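DNA ligase (Aquifex aeolicus, PDB 3QWU) probably joins nucleic acid strands by an ATP-dependent, nucleotidyl-transfer mechanism, and binds adenosine and calcium. Local coordinates at residues Lys17-Glu22 and Leu30-Asp35; Glu23-Glu28 and Gly102-Phe107; Thr108-Pro113 and Cys308-Lys313; Ser327-Val332 and Phe352-Gly357. All coordinates share one frame; numbering follows the deposited sequence.

Interaction 1 of 4, residues Lys17-Glu22 and Leu30-Asp35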
# COMPACT_ATOMS: atom_id res chain seq x y z
N LYS A 17 25.09 -12.22 2.80
CA LYS A 17 24.72 -11.56 1.51
C LYS A 17 24.26 -10.07 1.59
O LYS A 17 23.40 -9.61 0.84
CB LYS A 17 23.74 -12.44 0.70
CG LYS A 17 24.51 -13.38 -0.23
CD LYS A 17 23.68 -14.53 -0.75
CE LYS A 17 24.57 -15.54 -1.47
NZ LYS A 17 23.99 -16.91 -1.39
N LYS A 18 24.88 -9.34 2.52
CA LYS A 18 24.75 -7.89 2.62
C LYS A 18 25.84 -7.19 1.80
O LYS A 18 25.63 -6.07 1.31
CB LYS A 18 24.83 -7.43 4.09
CG LYS A 18 23.79 -8.01 5.04
CD LYS A 18 22.40 -8.09 4.42
CE LYS A 18 21.30 -8.15 5.48
NZ LYS A 18 20.16 -9.04 5.07
N VAL A 19 27.01 -7.83 1.66
CA VAL A 19 28.08 -7.32 0.81
C VAL A 19 28.31 -8.26 -0.38
O VAL A 19 28.09 -9.47 -0.26
CB VAL A 19 29.40 -7.12 1.63
CG1 VAL A 19 30.64 -7.18 0.74
CG2 VAL A 19 29.34 -5.82 2.39
N ARG A 20 28.70 -7.70 -1.53
CA ARG A 20 29.03 -8.44 -2.76
C ARG A 20 30.22 -7.78 -3.47
O ARG A 20 30.34 -6.55 -3.49
CB ARG A 20 27.86 -8.49 -3.76
CG ARG A 20 26.47 -8.35 -3.17
CD ARG A 20 25.43 -9.21 -3.87
NE ARG A 20 24.43 -9.63 -2.89
CZ ARG A 20 23.16 -9.21 -2.83
NH1 ARG A 20 22.66 -8.35 -3.73
NH2 ARG A 20 22.35 -9.68 -1.87
N SER A 21 31.07 -8.59 -4.08
CA SER A 21 32.16 -8.06 -4.88
C SER A 21 31.61 -7.72 -6.23
O SER A 21 30.79 -8.44 -6.78
CB SER A 21 33.31 -9.06 -5.00
OG SER A 21 32.80 -10.36 -5.12
N GLU A 22 32.03 -6.58 -6.75
CA GLU A 22 31.63 -6.15 -8.07
C GLU A 22 32.91 -5.93 -8.79
O GLU A 22 33.95 -5.82 -8.15
CB GLU A 22 30.86 -4.82 -8.02
CG GLU A 22 29.61 -4.79 -7.11
CD GLU A 22 28.44 -5.66 -7.59
OE1 GLU A 22 28.53 -6.31 -8.66
OE2 GLU A 22 27.41 -5.68 -6.88
N LEU A 30 34.27 -4.30 -3.04
CA LEU A 30 33.18 -4.88 -2.25
C LEU A 30 32.12 -3.80 -2.05
O LEU A 30 32.47 -2.64 -1.81
CB LEU A 30 33.71 -5.37 -0.91
CG LEU A 30 34.71 -6.55 -1.02
CD1 LEU A 30 36.16 -6.11 -1.45
CD2 LEU A 30 34.75 -7.31 0.27
N ARG A 31 30.85 -4.19 -2.17
CA ARG A 31 29.73 -3.24 -2.15
C ARG A 31 28.68 -3.64 -1.14
O ARG A 31 28.17 -4.76 -1.18
CB ARG A 31 29.07 -3.20 -3.52
CG ARG A 31 27.90 -2.24 -3.62
CD ARG A 31 27.33 -2.23 -5.01
NE ARG A 31 26.53 -3.42 -5.31
CZ ARG A 31 25.24 -3.59 -5.00
NH1 ARG A 31 24.55 -2.67 -4.36
NH2 ARG A 31 24.63 -4.70 -5.35
N PHE A 32 28.34 -2.72 -0.25
CA PHE A 32 27.27 -2.96 0.74
C PHE A 32 25.90 -2.82 0.09
O PHE A 32 25.46 -1.71 -0.24
CB PHE A 32 27.41 -2.03 1.95
CG PHE A 32 28.31 -2.59 3.01
CD1 PHE A 32 29.66 -2.35 2.99
CD2 PHE A 32 27.80 -3.41 4.00
CE1 PHE A 32 30.49 -2.90 3.98
CE2 PHE A 32 28.61 -3.99 4.99
CZ PHE A 32 29.96 -3.73 4.99
N ASN A 33 25.23 -3.95 -0.10
CA ASN A 33 23.96 -3.97 -0.81
C ASN A 33 22.82 -3.49 0.08
O ASN A 33 21.85 -2.93 -0.40
CB ASN A 33 23.67 -5.37 -1.32
CG ASN A 33 22.40 -5.44 -2.13
OD1 ASN A 33 22.37 -5.00 -3.27
ND2 ASN A 33 21.33 -5.98 -1.53
N ASP A 34 22.95 -3.75 1.38
CA ASP A 34 22.01 -3.26 2.39
C ASP A 34 22.77 -2.70 3.57
O ASP A 34 23.99 -2.93 3.70
CB ASP A 34 21.15 -4.42 2.94
CG ASP A 34 19.90 -4.67 2.11
OD1 ASP A 34 19.32 -3.71 1.54
OD2 ASP A 34 19.50 -5.86 2.04
N ASP A 35 22.05 -2.01 4.44
CA ASP A 35 22.55 -1.67 5.76
C ASP A 35 22.95 -2.95 6.46
O ASP A 35 22.32 -3.99 6.31
CB ASP A 35 21.48 -0.97 6.60
CG ASP A 35 21.10 0.38 6.06
OD1 ASP A 35 21.91 1.02 5.37
OD2 ASP A 35 19.95 0.81 6.30
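The N-terminal beta hairpin supplies this contact. Strands 19-24 and 27-32 run antiparallel, and the ends far from the turn meet here. Arg20 and Arg31 form a hydrogen-bonded pair: Arg20 N donates to Arg31 O at 3.0 Å, and Arg31 N returns a bond to Arg20 O at 2.8 Å. Val19 with Phe32 and Ser21 with Leu30 are the flanking non-hydrogen-bonded pairs. One step further out, Asn33 N reaches Lys18 O at 2.6 Å, nearly along the C=O axis.

Val19, Ser21, Leu30 and Phe32 share one face. CG2 of Val19 sits over the centre of the Phe32 ring in a CH-pi contact. CG1 of Val19 is anti to the backbone N (chi1 156°) and touches CB of Leu30 at 3.9 Å. Leu30 touches Val10 and Lys18 touches Ala13, both of helix 7-15.

Arg20 and Arg31 lie on the other face. Arg31 runs out extended and then bends at chi3 (75°). This brings NE to Glu22 OE2 at 2.9 Å, in a salt bridge that is almost straight at the hydrogen. OE2 lies in the guanidinium plane, but the donor stands above the carboxylate plane. NH2 adds a weak bond to OE2 and another of 3.1 Å to Asn33 OD1. NH1 binds Gly101 O, and Phe103 makes a cation-pi contact. So many partners fix the rotation of this guanidinium. The Arg20 guanidinium has Asn33 CB over one face. A salt bridge thus lies on the Arg31 face, and Val19, Leu30 and Phe32 pack on the other. A ladder of three pairs, alternately hydrogen-bonded and not, marks an antiparallel beta hairpin.

Interaction 2 of 4, residues Glu23-Glu28 and Gly102-Phe107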
# COMPACT_ATOMS: atom_id res chain seq x y z
N GLU A 23 32.85 -5.91 -10.11
CA GLU A 23 33.97 -5.42 -10.92
C GLU A 23 33.42 -4.50 -12.00
O GLU A 23 32.40 -4.81 -12.63
CB GLU A 23 34.81 -6.54 -11.55
CG GLU A 23 35.98 -5.97 -12.40
CD GLU A 23 37.16 -6.92 -12.61
OE1 GLU A 23 37.68 -7.51 -11.62
OE2 GLU A 23 37.60 -7.07 -13.78
N ALA A 24 34.07 -3.37 -12.18
CA ALA A 24 33.58 -2.39 -13.13
C ALA A 24 34.66 -1.33 -13.41
O ALA A 24 35.35 -0.86 -12.49
CB ALA A 24 32.31 -1.76 -12.62
N PHE A 25 34.83 -0.98 -14.68
CA PHE A 25 35.83 -0.02 -15.12
C PHE A 25 37.24 -0.39 -14.74
O PHE A 25 38.09 0.49 -14.60
CB PHE A 25 35.49 1.38 -14.62
CG PHE A 25 34.32 1.99 -15.31
CD1 PHE A 25 33.03 1.70 -14.89
CD2 PHE A 25 34.50 2.83 -16.40
CE1 PHE A 25 31.95 2.25 -15.55
CE2 PHE A 25 33.44 3.37 -17.05
CZ PHE A 25 32.16 3.09 -16.63
N GLY A 26 37.50 -1.69 -14.59
CA GLY A 26 38.83 -2.18 -14.22
C GLY A 26 39.07 -2.27 -12.72
O GLY A 26 40.16 -2.60 -12.28
N LEU A 27 38.05 -1.98 -11.93
CA LEU A 27 38.19 -1.93 -10.50
C LEU A 27 37.42 -3.08 -9.94
O LEU A 27 36.30 -3.35 -10.39
CB LEU A 27 37.62 -0.63 -9.90
CG LEU A 27 38.24 0.74 -10.20
CD1 LEU A 27 38.04 1.14 -11.66
CD2 LEU A 27 37.61 1.80 -9.27
N GLU A 28 38.00 -3.73 -8.94
CA GLU A 28 37.37 -4.83 -8.22
C GLU A 28 37.12 -4.31 -6.82
O GLU A 28 38.04 -3.75 -6.22
CB GLU A 28 38.31 -6.02 -8.19
CG GLU A 28 37.56 -7.34 -8.22
CD GLU A 28 38.50 -8.55 -8.43
OE1 GLU A 28 39.66 -8.37 -8.88
OE2 GLU A 28 38.06 -9.67 -8.13
N GLY A 102 25.92 1.96 -4.55
CA GLY A 102 27.33 1.66 -4.53
C GLY A 102 27.86 1.04 -5.80
O GLY A 102 28.97 0.54 -5.80
N PHE A 103 27.08 1.06 -6.88
CA PHE A 103 27.63 0.67 -8.16
C PHE A 103 28.39 1.84 -8.79
O PHE A 103 28.07 3.02 -8.57
CB PHE A 103 26.54 0.26 -9.12
CG PHE A 103 25.73 -0.92 -8.68
CD1 PHE A 103 26.17 -2.21 -8.94
CD2 PHE A 103 24.50 -0.74 -8.04
CE1 PHE A 103 25.42 -3.31 -8.58
CE2 PHE A 103 23.73 -1.85 -7.65
CZ PHE A 103 24.21 -3.14 -7.93
N ILE A 104 29.38 1.52 -9.60
CA ILE A 104 30.00 2.54 -10.44
C ILE A 104 29.05 2.77 -11.59
O ILE A 104 28.82 1.87 -12.40
CB ILE A 104 31.40 2.15 -10.96
CG1 ILE A 104 32.33 1.89 -9.77
CG2 ILE A 104 32.00 3.27 -11.81
CD1 ILE A 104 33.70 1.50 -10.17
N CYS A 105 28.49 3.98 -11.63
CA CYS A 105 27.47 4.35 -12.61
C CYS A 105 28.14 4.64 -13.93
O CYS A 105 28.92 5.59 -14.02
CB CYS A 105 26.72 5.59 -12.18
SG CYS A 105 25.46 6.01 -13.44
N PRO A 106 27.86 3.83 -14.95
CA PRO A 106 28.49 4.03 -16.25
C PRO A 106 28.06 5.34 -16.93
O PRO A 106 28.83 5.96 -17.65
CB PRO A 106 28.04 2.81 -17.07
CG PRO A 106 27.40 1.90 -16.15
CD PRO A 106 27.01 2.62 -14.92
N PHE A 107 26.83 5.77 -16.68
CA PHE A 107 26.36 7.01 -17.26
C PHE A 107 27.00 8.20 -16.56
O PHE A 107 27.65 9.02 -17.22
CB PHE A 107 24.84 7.10 -17.22
CG PHE A 107 24.31 8.49 -17.47
CD1 PHE A 107 24.20 8.97 -18.74
CD2 PHE A 107 23.91 9.28 -16.42
CE1 PHE A 107 23.68 10.21 -18.98
CE2 PHE A 107 23.42 10.54 -16.64
CZ PHE A 107 23.28 11.00 -17.93
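Ile104 points its two branches at different parts of the hairpin turn. Its CG2 methyl, anti to the backbone N, comes to CD1 of Phe25 at 3.6 Å. The approach is oblique to the ring. Its CG1 arm is fully extended (chi2 -180°) and carries CD1 to the base of the turn. There CD1 lies 3.7 Å from Ala24 O and 4.0 Å from CD2 of Leu27. The Leu27 and Ile104 side chains cross at about a right angle.

Phe25 reaches past Ile104 to the start of helix 106-115. Its ring presents an edge to Pro106, with CZ 3.8 Å from Pro106 CA. The ring and the proline also cross at about a right angle.

Ala24 to Leu27 is a type I' turn, closed by Ala24 N to Leu27 O and by Leu27 N to Ala24 O at 3.0 Å. Phe25 and Gly26 both have positive phi. Tyr96 of strand 94-98 touches Phe25 and Leu27, and helix 313-325 covers Pro106 through Ala318 and Leu322.

A polar tie comes from the next residue of the hairpin, Tyr29, whose OH is hydrogen-bonded to Ile104 N. No hydrogen bond links 23-28 itself to 102-107, so shape and burial set this fit.

Interaction 3 of 4, residues Thr108-Pro113 and Cys308-Lys313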
# COMPACT_ATOMS: atom_id res chain seq x y z
N THR A 108 26.82 8.29 -15.24
CA THR A 108 27.39 9.41 -14.45
C THR A 108 28.91 9.47 -14.61
O THR A 108 29.46 10.55 -14.80
CB THR A 108 27.04 9.33 -12.93
OG1 THR A 108 25.67 8.94 -12.76
CG2 THR A 108 27.39 10.68 -12.16
N THR A 109 29.60 8.34 -14.53
CA THR A 109 31.06 8.32 -14.74
C THR A 109 31.48 8.77 -16.16
O THR A 109 32.45 9.49 -16.29
CB THR A 109 31.67 6.91 -14.52
OG1 THR A 109 31.35 6.49 -13.22
CG2 THR A 109 33.21 6.94 -14.71
N ASP A 110 30.77 8.33 -17.19
CA ASP A 110 31.02 8.78 -18.57
C ASP A 110 30.87 10.30 -18.70
O ASP A 110 31.63 10.99 -19.38
CB ASP A 110 30.01 8.08 -19.49
CG ASP A 110 30.09 8.55 -20.94
OD1 ASP A 110 29.72 9.71 -21.20
OD2 ASP A 110 30.51 7.76 -21.81
N ARG A 111 29.87 10.84 -18.06
CA ARG A 111 29.57 12.25 -18.27
C ARG A 111 30.21 13.24 -17.27
O ARG A 111 30.00 14.43 -17.42
CB ARG A 111 28.07 12.43 -18.29
CG ARG A 111 27.36 11.66 -19.39
CD ARG A 111 27.74 12.15 -20.76
NE ARG A 111 27.53 13.59 -20.87
CZ ARG A 111 26.35 14.16 -21.07
NH1 ARG A 111 26.26 15.46 -21.12
NH2 ARG A 111 25.26 13.43 -21.22
N LEU A 112 31.02 12.77 -16.31
CA LEU A 112 31.71 13.64 -15.35
C LEU A 112 32.35 14.90 -15.97
O LEU A 112 32.16 16.01 -15.47
CB LEU A 112 32.77 12.85 -14.58
CG LEU A 112 32.22 11.89 -13.50
CD1 LEU A 112 33.37 11.22 -12.66
CD2 LEU A 112 31.23 12.61 -12.58
N PRO A 113 33.07 14.74 -17.08
CA PRO A 113 33.71 15.93 -17.68
C PRO A 113 32.77 17.00 -18.23
O PRO A 113 33.08 18.18 -18.23
CB PRO A 113 34.59 15.34 -18.80
CG PRO A 113 34.81 13.83 -18.36
CD PRO A 113 33.49 13.48 -17.74
N CYS A 308 19.00 9.27 -22.83
CA CYS A 308 20.22 9.88 -22.27
C CYS A 308 21.39 9.75 -23.24
O CYS A 308 21.30 9.02 -24.22
CB CYS A 308 20.52 9.27 -20.90
SG CYS A 308 20.74 7.47 -20.94
N LYS A 309 22.45 10.51 -22.98
CA LYS A 309 23.60 10.73 -23.91
C LYS A 309 24.93 10.25 -23.35
O LYS A 309 25.23 10.51 -22.19
CB LYS A 309 23.80 12.22 -24.06
CG LYS A 309 23.42 12.81 -25.32
CD LYS A 309 23.35 14.34 -25.12
CE LYS A 309 24.69 15.02 -25.41
NZ LYS A 309 24.68 16.51 -25.24
N PHE A 310 25.77 9.63 -24.16
CA PHE A 310 27.08 9.22 -23.69
C PHE A 310 28.18 9.69 -24.61
O PHE A 310 27.96 9.81 -25.80
CB PHE A 310 27.25 7.72 -23.59
CG PHE A 310 26.27 7.05 -22.73
CD1 PHE A 310 24.94 6.97 -23.10
CD2 PHE A 310 26.69 6.43 -21.56
CE1 PHE A 310 24.01 6.32 -22.29
CE2 PHE A 310 25.78 5.74 -20.76
CZ PHE A 310 24.44 5.70 -21.11
N ARG A 311 29.35 9.93 -24.04
CA ARG A 311 30.59 10.15 -24.79
C ARG A 311 31.11 8.82 -25.37
O ARG A 311 31.64 8.80 -26.50
CB ARG A 311 31.64 10.79 -23.90
CG ARG A 311 31.10 12.06 -23.22
CD ARG A 311 32.15 12.89 -22.58
NE ARG A 311 32.81 13.74 -23.57
CZ ARG A 311 33.83 14.56 -23.31
NH1 ARG A 311 34.36 15.27 -24.30
NH2 ARG A 311 34.33 14.66 -22.08
N LYS A 312 30.89 7.72 -24.65
CA LYS A 312 31.34 6.42 -25.11
C LYS A 312 30.18 5.45 -25.27
O LYS A 312 29.37 5.28 -24.35
CB LYS A 312 32.28 5.81 -24.08
CG LYS A 312 33.58 6.52 -23.88
CD LYS A 312 34.65 5.50 -23.41
CE LYS A 312 36.02 6.16 -23.08
NZ LYS A 312 36.99 5.12 -22.60
N LYS A 313 30.14 4.77 -26.41
CA LYS A 313 29.23 3.63 -26.63
C LYS A 313 29.36 2.49 -25.63
O LYS A 313 28.37 2.02 -25.12
CB LYS A 313 29.43 3.04 -28.03
CG LYS A 313 28.20 2.33 -28.56
CD LYS A 313 28.56 1.36 -29.68
CE LYS A 313 27.34 0.57 -30.14
NZ LYS A 313 27.73 -0.57 -31.04
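Helix 108-113 passes the end of strand 308-310 at 70°, with the segment axes 8.6 Å apart at closest approach. Asp110 faces the point where the strand gives way to the turn before helix 313-325. Its CG is anti to the backbone N (chi1 175°), which sends the carboxylate straight at that turn.

The two oxygens take successive backbone N-H groups. OD1 accepts from Arg311 N at 2.9 Å in a nearly straight bond. OD2 accepts from Lys312 N, also at 2.9 Å. Both oxygens use their syn lone pairs, so the carboxylate spans the two amides like a fork. OD2 also receives a bond from Asn315 ND2. CB and CG of Arg311 lie against OD1, and the edge of the Phe310 ring is turned to OD2.

Arg111 works one residue further along the helix. Its chain bends at chi2 and chi3 and folds back to the strand. NH2 donates to Lys309 O at 3.1 Å. The donor stands above the carbonyl plane, while the oxygen lies near the guanidinium plane. The guanidinium also forms salt bridges with Asp151 through NH1 and with Asp114 through NE. These acids probably offset the Lys309 ammonium, whose NZ is 4.5 Å from Arg111 NH1.

Further out, Pro113 CB meets the edge of the Arg311 guanidinium, 3.4 Å from NH2.

The helix thus contributes side-chain acceptors and donors, and the partner segment contributes main-chain groups. The joint between the RNA ligase and C-terminal family regions is polar here, and its bonds depend on the backbone path of 309-312 more than on that segment's side-chain ends.

Interaction 4 of 4, residues Ser327-Val332 and Phe352-Gly357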
# COMPACT_ATOMS: atom_id res chain seq x y z
N SER A 327 16.39 -4.04 -11.30
CA SER A 327 15.16 -4.35 -12.01
C SER A 327 14.94 -5.84 -12.40
O SER A 327 15.37 -6.28 -13.47
CB SER A 327 15.16 -3.49 -13.29
OG SER A 327 15.84 -2.25 -13.07
N LYS A 328 14.29 -6.61 -11.53
CA LYS A 328 13.64 -7.87 -11.94
C LYS A 328 12.13 -7.58 -11.96
O LYS A 328 11.69 -6.62 -11.32
CB LYS A 328 13.98 -9.04 -11.01
CG LYS A 328 14.39 -10.31 -11.78
CD LYS A 328 14.33 -11.59 -10.93
CE LYS A 328 13.07 -12.43 -11.21
NZ LYS A 328 13.15 -13.85 -10.69
N HIS A 329 11.37 -8.38 -12.74
CA HIS A 329 9.96 -8.06 -13.13
C HIS A 329 9.90 -6.83 -14.08
O HIS A 329 8.87 -6.60 -14.76
CB HIS A 329 9.04 -7.75 -11.93
CG HIS A 329 9.30 -8.54 -10.68
ND1 HIS A 329 9.12 -9.91 -10.59
CD2 HIS A 329 9.67 -8.13 -9.43
CE1 HIS A 329 9.40 -10.31 -9.36
NE2 HIS A 329 9.74 -9.25 -8.64
N ILE A 330 10.95 -6.02 -14.08
CA ILE A 330 11.08 -4.91 -15.03
C ILE A 330 11.98 -5.39 -16.17
O ILE A 330 13.07 -5.88 -15.91
CB ILE A 330 11.73 -3.68 -14.36
CG1 ILE A 330 10.77 -2.97 -13.39
CG2 ILE A 330 12.17 -2.72 -15.41
CD1 ILE A 330 9.80 -3.91 -12.64
N GLN A 331 11.53 -5.26 -17.41
CA GLN A 331 12.35 -5.59 -18.56
C GLN A 331 13.01 -4.33 -19.08
O GLN A 331 12.31 -3.36 -19.38
CB GLN A 331 11.50 -6.21 -19.69
CG GLN A 331 12.27 -6.48 -20.99
CD GLN A 331 11.44 -7.21 -22.06
OE1 GLN A 331 10.20 -7.15 -22.08
NE2 GLN A 331 12.13 -7.89 -22.96
N VAL A 332 14.34 -4.34 -19.19
CA VAL A 332 15.08 -3.27 -19.89
C VAL A 332 15.24 -3.64 -21.35
O VAL A 332 15.68 -4.76 -21.70
CB VAL A 332 16.42 -2.98 -19.20
CG1 VAL A 332 17.15 -1.82 -19.90
CG2 VAL A 332 16.17 -2.67 -17.72
N PHE A 352 7.07 -2.74 -17.36
CA PHE A 352 6.55 -3.33 -16.12
C PHE A 352 5.67 -4.54 -16.42
O PHE A 352 4.47 -4.39 -16.72
CB PHE A 352 5.75 -2.26 -15.36
CG PHE A 352 6.58 -1.06 -14.96
CD1 PHE A 352 7.23 -1.03 -13.73
CD2 PHE A 352 6.78 -0.01 -15.85
CE1 PHE A 352 8.03 0.06 -13.39
CE2 PHE A 352 7.59 1.07 -15.52
CZ PHE A 352 8.19 1.12 -14.29
N LEU A 353 6.25 -5.74 -16.32
CA LEU A 353 5.62 -6.97 -16.79
C LEU A 353 4.43 -7.37 -15.96
O LEU A 353 3.47 -7.94 -16.48
CB LEU A 353 6.61 -8.16 -16.74
CG LEU A 353 7.63 -8.50 -17.84
CD1 LEU A 353 7.89 -7.42 -18.90
CD2 LEU A 353 8.93 -8.88 -17.13
N ASN A 354 4.51 -7.10 -14.66
CA ASN A 354 3.44 -7.47 -13.76
C ASN A 354 2.25 -6.54 -13.89
O ASN A 354 1.13 -6.98 -13.95
CB ASN A 354 3.94 -7.64 -12.31
CG ASN A 354 4.82 -8.94 -12.16
OD1 ASN A 354 5.69 -9.03 -11.28
ND2 ASN A 354 4.62 -9.89 -13.07
N MET A 355 2.49 -5.25 -14.01
CA MET A 355 1.41 -4.33 -14.29
C MET A 355 0.82 -4.65 -15.63
O MET A 355 -0.41 -4.65 -15.78
CB MET A 355 1.89 -2.88 -14.30
CG MET A 355 0.77 -1.88 -14.40
SD MET A 355 -0.43 -2.09 -13.04
CE MET A 355 0.27 -0.91 -11.87
N THR A 356 1.71 -4.93 -16.60
CA THR A 356 1.32 -5.29 -17.95
C THR A 356 0.39 -6.49 -17.94
O THR A 356 -0.74 -6.40 -18.48
CB THR A 356 2.55 -5.49 -18.88
OG1 THR A 356 3.19 -4.22 -19.11
CG2 THR A 356 2.12 -6.12 -20.28
N GLY A 357 0.82 -7.59 -17.32
CA GLY A 357 -0.03 -8.81 -17.18
C GLY A 357 -1.32 -8.58 -16.36
O GLY A 357 -2.37 -9.11 -16.66
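Backbone pairing sets the contact. Ile330 and Phe352 form an antiparallel, non-hydrogen-bonded pair with their CA atoms 4.9 Å apart. Beside them, Leu353 N donates to His329 O at 3.2 Å. This bond is straight at the hydrogen and runs nearly along the C=O axis. It uses an N-H of the first helical turn, which has no acceptor within the helix.

The helix start has its own bonds. Phe352 holds the N-cap position, and its carbonyl O takes two donors from Thr356. Thr356 N comes at 2.8 Å and OG1 at 2.7 Å, the latter from above the carbonyl plane. Thr356 OG1 also bonds Val302 N.

Van der Waals contacts flank the pairing. Ile330 and Phe352 lie side by side and point the same way, with CD1 of Ile330 at 4.0 Å from CD1 of Phe352. The isoleucine comes at the ring obliquely. The Leu353 side chain lies against the backbone of His329 and the side chain of Gln331. Its CD2 rests 3.3 Å from His329 O, and its CD1 meets CB of Gln331 at 3.9 Å. The Leu353 and Gln331 side chains cross at about a right angle.

Looser polar neighbours lie at the surface. Asn354 OD1 stands 3.6 Å from His329 ND1, with the ring and amide planes 41° apart.

The contact lies at the open end of the hairpin of strands 330-340, an outer strand, and 343-352, the middle strand of the three-stranded sheet. Strand 343-352 runs straight into helix 353-363. Helix 313-325 packs on Val332, and the loop carrying Asn246, Leu248 and Gln249 lies against His329, Ile330, Phe352 and Asn354.

Overall arrangement
From the N terminus, interaction 1 comes first and closes the short hairpin of strands 19-24 and 27-32. Interaction 2 starts at the tip of that hairpin, between the two segments of interaction 1, and ends at 102-107. The two therefore cross, and they touch where Arg31 and Glu22 meet Phe103. Interaction 3 continues along helix 106-115 and closes the longest loop, reaching strand 303-310 in the C-terminal region. It touches interaction 2 through Phe107 and Ile104. Interaction 4 follows in series, about 10 Å from interaction 3 between nearest atoms. It closes the hairpin of strands 330-340 and 343-352 at its open end, where helix 353-363 begins, in the sheet that interaction 3 also reaches.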